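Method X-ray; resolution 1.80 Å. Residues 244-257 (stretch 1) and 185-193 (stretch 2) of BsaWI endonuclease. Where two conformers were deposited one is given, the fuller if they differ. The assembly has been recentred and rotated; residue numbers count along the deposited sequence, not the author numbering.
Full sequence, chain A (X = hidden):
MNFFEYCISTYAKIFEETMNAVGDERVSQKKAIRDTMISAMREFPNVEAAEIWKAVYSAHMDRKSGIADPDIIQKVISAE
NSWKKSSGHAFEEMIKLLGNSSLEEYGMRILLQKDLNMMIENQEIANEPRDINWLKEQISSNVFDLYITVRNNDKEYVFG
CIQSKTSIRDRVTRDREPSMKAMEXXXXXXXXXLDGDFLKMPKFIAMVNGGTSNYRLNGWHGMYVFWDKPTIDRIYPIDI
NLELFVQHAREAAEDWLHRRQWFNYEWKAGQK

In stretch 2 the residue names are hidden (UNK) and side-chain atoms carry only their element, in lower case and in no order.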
ATOM      1  N   LEU A 244      -6.311  32.034  -2.889  1.00 18.27           N
ATOM      2  CA  LEU A 244      -4.880  32.197  -3.079  1.00 18.45           C
ATOM      3  C   LEU A 244      -4.339  31.213  -4.113  1.00 20.69           C
ATOM      4  O   LEU A 244      -3.369  31.517  -4.816  1.00 19.06           O
ATOM      5  CB  LEU A 244      -4.099  32.010  -1.762  1.00 15.41           C
ATOM      6  CG  LEU A 244      -4.190  33.252  -0.830  1.00 18.07           C
ATOM      7  CD1 LEU A 244      -3.521  32.910   0.555  1.00 18.09           C
ATOM      8  CD2 LEU A 244      -3.449  34.511  -1.427  1.00 20.12           C
ATOM      9  N   PHE A 245      -4.935  30.027  -4.177  1.00 17.90           N
ATOM     10  CA  PHE A 245      -4.501  29.096  -5.227  1.00 18.49           C
ATOM     11  C   PHE A 245      -4.749  29.729  -6.630  1.00 19.55           C
ATOM     12  O   PHE A 245      -3.878  29.692  -7.519  1.00 18.05           O
ATOM     13  CB  PHE A 245      -5.264  27.758  -5.097  1.00 17.33           C
ATOM     14  CG  PHE A 245      -5.079  26.838  -6.307  1.00 18.80           C
ATOM     15  CD1 PHE A 245      -3.945  26.053  -6.441  1.00 20.01           C
ATOM     16  CD2 PHE A 245      -6.067  26.762  -7.278  1.00 23.65           C
ATOM     17  CE1 PHE A 245      -3.766  25.236  -7.588  1.00 22.52           C
ATOM     18  CE2 PHE A 245      -5.909  25.966  -8.408  1.00 25.20           C
ATOM     19  CZ  PHE A 245      -4.770  25.180  -8.567  1.00 21.34           C
ATOM     20  N   VAL A 246      -5.942  30.262  -6.836  1.00 18.07           N
ATOM     21  CA  VAL A 246      -6.268  30.878  -8.135  1.00 18.68           C
ATOM     22  C   VAL A 246      -5.371  32.080  -8.400  1.00 21.89           C
ATOM     23  O   VAL A 246      -4.818  32.204  -9.519  1.00 19.86           O
ATOM     24  CB  VAL A 246      -7.758  31.294  -8.232  1.00 21.48           C
ATOM     25  CG1 VAL A 246      -8.056  32.158  -9.521  1.00 21.60           C
ATOM     26  CG2 VAL A 246      -8.645  30.084  -8.182  1.00 23.19           C
ATOM     27  N   GLN A 247      -5.187  32.959  -7.409  0.64 20.37           N
ATOM     28  CA  GLN A 247      -4.346  34.143  -7.687  0.64 21.30           C
ATOM     29  C   GLN A 247      -2.863  33.736  -7.927  0.64 21.59           C
ATOM     30  O   GLN A 247      -2.175  34.310  -8.795  0.64 20.16           O
ATOM     31  CB  GLN A 247      -4.509  35.177  -6.564  0.64 21.09           C
ATOM     32  CG  GLN A 247      -5.953  35.719  -6.489  0.64 22.57           C
ATOM     33  CD  GLN A 247      -6.371  36.348  -7.805  0.64 22.78           C
ATOM     34  OE1 GLN A 247      -5.613  37.130  -8.350  0.64 25.41           O
ATOM     35  NE2 GLN A 247      -7.496  35.922  -8.372  0.64 20.81           N
ATOM     36  N   HIS A 248      -2.361  32.733  -7.202  1.00 17.28           N
ATOM     37  CA  HIS A 248      -0.980  32.298  -7.451  1.00 17.19           C
ATOM     38  C   HIS A 248      -0.875  31.588  -8.802  1.00 18.74           C
ATOM     39  O   HIS A 248       0.177  31.695  -9.470  1.00 23.24           O
ATOM     40  CB  HIS A 248      -0.447  31.409  -6.317  1.00 17.47           C
ATOM     41  CG  HIS A 248      -0.340  32.132  -4.996  1.00 18.38           C
ATOM     42  ND1 HIS A 248      -0.162  31.470  -3.794  1.00 19.55           N
ATOM     43  CD2 HIS A 248      -0.434  33.449  -4.698  1.00 19.54           C
ATOM     44  CE1 HIS A 248      -0.110  32.353  -2.814  1.00 22.42           C
ATOM     45  NE2 HIS A 248      -0.255  33.569  -3.330  1.00 18.85           N
ATOM     46  N   ALA A 249      -1.915  30.850  -9.186  1.00 17.24           N
ATOM     47  CA  ALA A 249      -1.878  30.193 -10.520  1.00 17.40           C
ATOM     48  C   ALA A 249      -1.710  31.253 -11.623  1.00 21.22           C
ATOM     49  O   ALA A 249      -1.036  30.995 -12.636  1.00 18.59           O
ATOM     50  CB  ALA A 249      -3.139  29.398 -10.781  1.00 16.30           C
ATOM     51  N   ARG A 250      -2.370  32.398 -11.470  1.00 19.40           N
ATOM     52  CA  ARG A 250      -2.214  33.487 -12.468  1.00 23.24           C
ATOM     53  C   ARG A 250      -0.751  33.898 -12.634  1.00 23.11           C
ATOM     54  O   ARG A 250      -0.227  34.118 -13.765  1.00 22.49           O
ATOM     55  CB  ARG A 250      -3.040  34.714 -12.053  1.00 22.67           C
ATOM     56  CG  ARG A 250      -4.544  34.464 -12.185  1.00 20.83           C
ATOM     57  CD  ARG A 250      -5.288  35.670 -11.594  1.00 24.62           C
ATOM     58  NE  ARG A 250      -5.149  36.825 -12.481  1.00 30.22           N
ATOM     59  CZ  ARG A 250      -5.552  38.047 -12.173  1.00 35.73           C
ATOM     60  NH1 ARG A 250      -6.060  38.273 -10.969  1.00 34.18           N
ATOM     61  NH2 ARG A 250      -5.443  39.041 -13.072  1.00 34.11           N
ATOM     62  N   GLU A 251      -0.105  34.042 -11.474  1.00 21.98           N
ATOM     63  CA  GLU A 251       1.267  34.490 -11.458  1.00 23.55           C
ATOM     64  C   GLU A 251       2.211  33.393 -11.964  1.00 24.05           C
ATOM     65  O   GLU A 251       3.166  33.685 -12.679  1.00 22.54           O
ATOM     66  CB  GLU A 251       1.696  34.929 -10.059  1.00 23.54           C
ATOM     67  CG  GLU A 251       3.041  35.655 -10.148  1.00 29.78           C
ATOM     68  CD  GLU A 251       3.588  36.103  -8.788  1.00 33.78           C
ATOM     69  OE1 GLU A 251       2.939  35.852  -7.734  1.00 32.56           O
ATOM     70  OE2 GLU A 251       4.685  36.703  -8.795  1.00 34.37           O
ATOM     71  N   ALA A 252       1.964  32.155 -11.540  1.00 18.39           N
ATOM     72  CA  ALA A 252       2.769  31.019 -11.982  1.00 18.01           C
ATOM     73  C   ALA A 252       2.691  30.873 -13.516  1.00 20.28           C
ATOM     74  O   ALA A 252       3.719  30.617 -14.190  1.00 19.06           O
ATOM     75  CB  ALA A 252       2.258  29.734 -11.301  1.00 17.14           C
ATOM     76  N   ALA A 253       1.480  31.002 -14.059  1.00 18.28           N
ATOM     77  CA  ALA A 253       1.322  30.784 -15.527  1.00 17.20           C
ATOM     78  C   ALA A 253       2.144  31.841 -16.289  1.00 19.66           C
ATOM     79  O   ALA A 253       2.830  31.533 -17.298  1.00 21.35           O
ATOM     80  CB  ALA A 253      -0.177  30.812 -15.963  1.00 18.15           C
ATOM     81  N   GLU A 254       2.074  33.066 -15.800  0.58 21.00           N
ATOM     82  CA  GLU A 254       2.787  34.170 -16.417  0.58 23.51           C
ATOM     83  C   GLU A 254       4.287  33.872 -16.434  0.58 21.46           C
ATOM     84  O   GLU A 254       4.960  33.974 -17.469  0.58 22.06           O
ATOM     85  CB  GLU A 254       2.484  35.461 -15.647  0.58 23.25           C
ATOM     86  CG  GLU A 254       3.542  36.586 -15.824  0.58 33.01           C
ATOM     87  CD  GLU A 254       3.579  37.182 -17.233  0.58 34.87           C
ATOM     88  OE1 GLU A 254       2.534  37.142 -17.929  0.58 35.44           O
ATOM     89  OE2 GLU A 254       4.669  37.690 -17.641  0.58 35.15           O
ATOM     90  N   ASP A 255       4.796  33.470 -15.280  1.00 20.49           N
ATOM     91  CA  ASP A 255       6.245  33.260 -15.135  1.00 20.22           C
ATOM     92  C   ASP A 255       6.671  31.991 -15.865  1.00 22.78           C
ATOM     93  O   ASP A 255       7.788  31.938 -16.347  1.00 21.30           O
ATOM     94  CB  ASP A 255       6.672  33.215 -13.685  1.00 18.62           C
ATOM     95  CG  ASP A 255       6.736  34.609 -13.049  1.00 24.89           C
ATOM     96  OD1 ASP A 255       6.649  35.678 -13.763  1.00 23.49           O
ATOM     97  OD2 ASP A 255       6.870  34.666 -11.820  1.00 26.27           O
ATOM     98  N   TRP A 256       5.807  30.966 -15.936  1.00 19.23           N
ATOM     99  CA  TRP A 256       6.170  29.776 -16.675  1.00 20.95           C
ATOM    100  C   TRP A 256       6.262  30.080 -18.167  1.00 20.98           C
ATOM    101  O   TRP A 256       7.182  29.604 -18.884  1.00 20.13           O
ATOM    102  CB  TRP A 256       5.146  28.671 -16.384  1.00 17.85           C
ATOM    103  CG  TRP A 256       5.513  27.356 -16.944  1.00 18.51           C
ATOM    104  CD1 TRP A 256       6.111  26.310 -16.268  1.00 21.02           C
ATOM    105  CD2 TRP A 256       5.215  26.874 -18.258  1.00 18.81           C
ATOM    106  NE1 TRP A 256       6.217  25.207 -17.096  1.00 19.64           N
ATOM    107  CE2 TRP A 256       5.680  25.529 -18.329  1.00 19.46           C
ATOM    108  CE3 TRP A 256       4.614  27.450 -19.381  1.00 17.78           C
ATOM    109  CZ2 TRP A 256       5.551  24.741 -19.493  1.00 23.14           C
ATOM    110  CZ3 TRP A 256       4.523  26.679 -20.571  1.00 20.65           C
ATOM    111  CH2 TRP A 256       4.973  25.330 -20.604  1.00 24.56           C
ATOM    112  N   LEU A 257       5.321  30.892 -18.651  1.00 18.04           N
ATOM    113  CA  LEU A 257       5.339  31.253 -20.051  1.00 22.51           C
ATOM    114  C   LEU A 257       6.542  32.150 -20.383  1.00 24.27           C
ATOM    115  O   LEU A 257       7.122  32.017 -21.436  1.00 24.88           O
ATOM    116  CB  LEU A 257       4.056  32.003 -20.430  1.00 23.13           C
ATOM    117  CG  LEU A 257       2.798  31.110 -20.419  1.00 21.45           C
ATOM    118  CD1 LEU A 257       1.594  32.060 -20.491  1.00 24.12           C
ATOM    119  CD2 LEU A 257       2.859  30.126 -21.642  1.00 24.15           C
ATOM    120  N   UNK A 185      12.069  20.187 -12.941  1.00 19.23           N
ATOM    121  CA  UNK A 185      11.620  20.156 -14.343  1.00 20.77           C
ATOM    122  C   UNK A 185      10.967  21.440 -14.785  1.00 20.93           C
ATOM    123  O   UNK A 185      10.475  21.508 -15.906  1.00 21.71           O
ATOM    124  c   UNK A 185      10.631  19.014 -14.557  1.00 20.29           C
ATOM    125  N   UNK A 186      10.986  22.435 -13.905  1.00 19.48           N
ATOM    126  CA  UNK A 186      10.464  23.784 -14.171  1.00 19.12           C
ATOM    127  C   UNK A 186       8.967  23.738 -14.418  1.00 19.54           C
ATOM    128  O   UNK A 186       8.444  24.403 -15.328  1.00 20.29           O
ATOM    129  c   UNK A 186      11.190  24.474 -15.334  1.00 17.21           C
ATOM    130  c   UNK A 186      14.607  25.784 -14.251  1.00 20.66           C
ATOM    131  c   UNK A 186      13.233  25.688 -14.435  1.00 20.27           C
ATOM    132  c   UNK A 186      14.891  23.660 -15.383  1.00 20.62           C
ATOM    133  c   UNK A 186      13.518  23.596 -15.598  1.00 16.84           C
ATOM    134  c   UNK A 186      15.456  24.795 -14.748  1.00 22.54           C
ATOM    135  c   UNK A 186      12.677  24.589 -15.126  1.00 19.48           C
ATOM    136  N   UNK A 187       8.253  23.068 -13.507  1.00 18.39           N
ATOM    137  CA  UNK A 187       6.786  23.231 -13.421  1.00 17.35           C
ATOM    138  C   UNK A 187       6.432  23.815 -12.052  1.00 16.22           C
ATOM    139  O   UNK A 187       7.123  23.548 -11.051  1.00 17.08           O
ATOM    140  c   UNK A 187       5.307  21.105 -17.233  1.00 23.46           C
ATOM    141  c   UNK A 187       6.343  20.298 -17.582  1.00 20.53           C
ATOM    142  c   UNK A 187       7.337  19.959 -16.661  1.00 22.92           C
ATOM    143  c   UNK A 187       5.207  21.631 -15.940  1.00 21.88           C
ATOM    144  c   UNK A 187       6.075  21.897 -13.570  1.00 18.51           C
ATOM    145  c   UNK A 187       7.248  20.481 -15.338  1.00 18.97           C
ATOM    146  c   UNK A 187       6.185  21.320 -14.981  1.00 19.56           C
ATOM    147  N   UNK A 188       5.307  24.540 -12.016  1.00 17.13           N
ATOM    148  CA  UNK A 188       4.705  24.919 -10.713  1.00 16.23           C
ATOM    149  C   UNK A 188       4.315  23.656 -10.001  1.00 19.43           C
ATOM    150  O   UNK A 188       3.643  22.810 -10.592  1.00 21.91           O
ATOM    151  n   UNK A 188       2.677  27.669  -7.923  1.00 16.09           N
ATOM    152  c   UNK A 188       0.347  26.278 -10.247  1.00 18.07           C
ATOM    153  c   UNK A 188       2.921  26.469  -9.805  1.00 17.38           C
ATOM    154  c   UNK A 188      -0.882  26.658  -9.745  1.00 19.86           C
ATOM    155  c   UNK A 188      -0.976  27.386  -8.540  1.00 15.79           C
ATOM    156  c   UNK A 188       1.407  27.424  -8.388  1.00 15.79           C
ATOM    157  c   UNK A 188       1.522  26.664  -9.560  1.00 17.30           C
ATOM    158  c   UNK A 188       0.150  27.818  -7.876  1.00 17.95           C
ATOM    159  c   UNK A 188       3.605  27.081  -8.763  1.00 17.24           C
ATOM    160  c   UNK A 188       3.499  25.773 -10.993  1.00 15.72           C
ATOM    161  N   UNK A 189       4.706  23.502  -8.738  1.00 16.97           N
ATOM    162  CA  UNK A 189       4.386  22.249  -8.062  1.00 16.20           C
ATOM    163  C   UNK A 189       3.704  22.568  -6.746  1.00 18.45           C
ATOM    164  O   UNK A 189       4.303  23.168  -5.854  1.00 17.41           O
ATOM    165  o   UNK A 189       5.283  20.188  -7.156  1.00 19.35           O
ATOM    166  c   UNK A 189       5.651  21.395  -7.809  1.00 19.45           C
ATOM    167  N   UNK A 190       2.438  22.206  -6.629  1.00 17.25           N
ATOM    168  CA  UNK A 190       1.740  22.576  -5.399  1.00 13.78           C
ATOM    169  C   UNK A 190       0.928  21.451  -4.816  1.00 17.59           C
ATOM    170  O   UNK A 190       0.741  20.405  -5.454  1.00 19.95           O
ATOM    171  c   UNK A 190      -0.251  23.473  -6.704  1.00 19.32           C
ATOM    172  c   UNK A 190       0.790  23.806  -5.632  1.00 17.40           C
ATOM    173  c   UNK A 190       1.619  25.048  -6.006  1.00 18.26           C
ATOM    174  N   UNK A 191       0.464  21.655  -3.576  1.00 19.60           N
ATOM    175  CA  UNK A 191      -0.366  20.625  -2.938  1.00 20.09           C
ATOM    176  C   UNK A 191      -1.592  21.305  -2.370  1.00 23.12           C
ATOM    177  O   UNK A 191      -1.492  22.460  -1.910  1.00 19.46           O
ATOM    178  c   UNK A 191       0.376  19.958  -1.857  1.00 21.65           C
ATOM    179  N   UNK A 192      -2.728  20.595  -2.372  1.00 18.51           N
ATOM    180  CA  UNK A 192      -3.985  21.114  -1.776  1.00 19.46           C
ATOM    181  C   UNK A 192      -4.351  20.077  -0.766  1.00 24.34           C
ATOM    182  O   UNK A 192      -4.415  18.873  -1.118  1.00 27.29           O
ATOM    183  c   UNK A 192      -4.625  22.418  -3.810  1.00 24.33           C
ATOM    184  c   UNK A 192      -6.452  21.597  -2.251  1.00 26.04           C
ATOM    185  c   UNK A 192      -5.504  22.565  -5.094  1.00 29.97           C
ATOM    186  c   UNK A 192      -5.053  21.276  -2.870  1.00 22.40           C
ATOM    187  N   UNK A 193      -4.582  20.520   0.474  0.53 22.20           N
ATOM    188  CA  UNK A 193      -4.728  19.658   1.644  0.53 23.16           C
ATOM    189  C   UNK A 193      -6.025  19.902   2.418  0.53 20.77           C
ATOM    190  O   UNK A 193      -6.310  21.058   2.774  0.53 20.20           O
ATOM    191  s   UNK A 193      -1.981  19.478   2.009  0.53 47.13           S
ATOM    192  c   UNK A 193      -3.553  19.904   2.597  0.53 24.17           C
TER

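Position 185 carries a single side-chain carbon and lies out of reach of the helix formed by residues 244-257; one carbon and nothing more makes it Ala-185. At position 186 one carbon leads to a ring of six carbons with no hetero atom, so the residue is Phe-186. It is the first to leave helical geometry after a preceding helix, with phi at a positive 64° in a Schellman motif, and the end of its side chain leads away from stretch 1. Its backbone turns the other way: Phe-186 O sits 3.0 Å from Trp-256 NE1, near the plane of the indole.

Position 187 again has one carbon and a six-carbon ring, and this ring approaches Trp-256. It is Phe-187, whose CD2 lies 3.9 Å from Trp-256 NE1; the phenyl and the five-membered ring of the indole meet obliquely, with centroids 5.6 Å apart and planes at 35°.

The strand begins at position 188, where one carbon bears fused five- and six-membered rings holding eight carbons and one nitrogen, which lie against Ala-252, Ala-249, His-248 and Phe-245. Only an indole fits, hence Trp-188. Ala-252 CB stands over the face of its five-membered ring, 3.6 Å from Trp-188 CD2, and Ala-249 CB is 3.7 Å from Trp-188 CZ3.

At position 189 a carbon followed by an oxygen identifies Ser-189, which is out of reach of stretch 1; its hydroxyl is hydrogen-bonded elsewhere in the structure. Position 190 has one carbon carrying two more, a beta-branched side chain of three carbons directed toward the helix, where it meets the edge of the Phe-245 ring. This is Val-190, with CG2 4.0 Å from Phe-245 CE1. The lone carbon at position 191 points away: Ala-191.

Position 192 shows four carbons, forked at the first, with one arm two carbons long whose end lies over one face of the Phe-245 ring; this is Ile-192. Ile-192 CD1 is 4.0 Å from Phe-245 CE1. Finally, a carbon and a sulfur at position 193 give Cys-193, beyond reach of the helix.

The helix and strand run nearly antiparallel, at 160°, and pack chiefly through apolar surface. Trp-188 contributes the largest buried area, and the short side chains of Ala-249 and Ala-252 let its indole lie close to the helix. Phe-245 meets the far end of that indole and extends the contact to Val-190 and Ile-192, while Trp-256 engages the loop before the strand.

Stretch 2 (185-193) AFFWSVAIC
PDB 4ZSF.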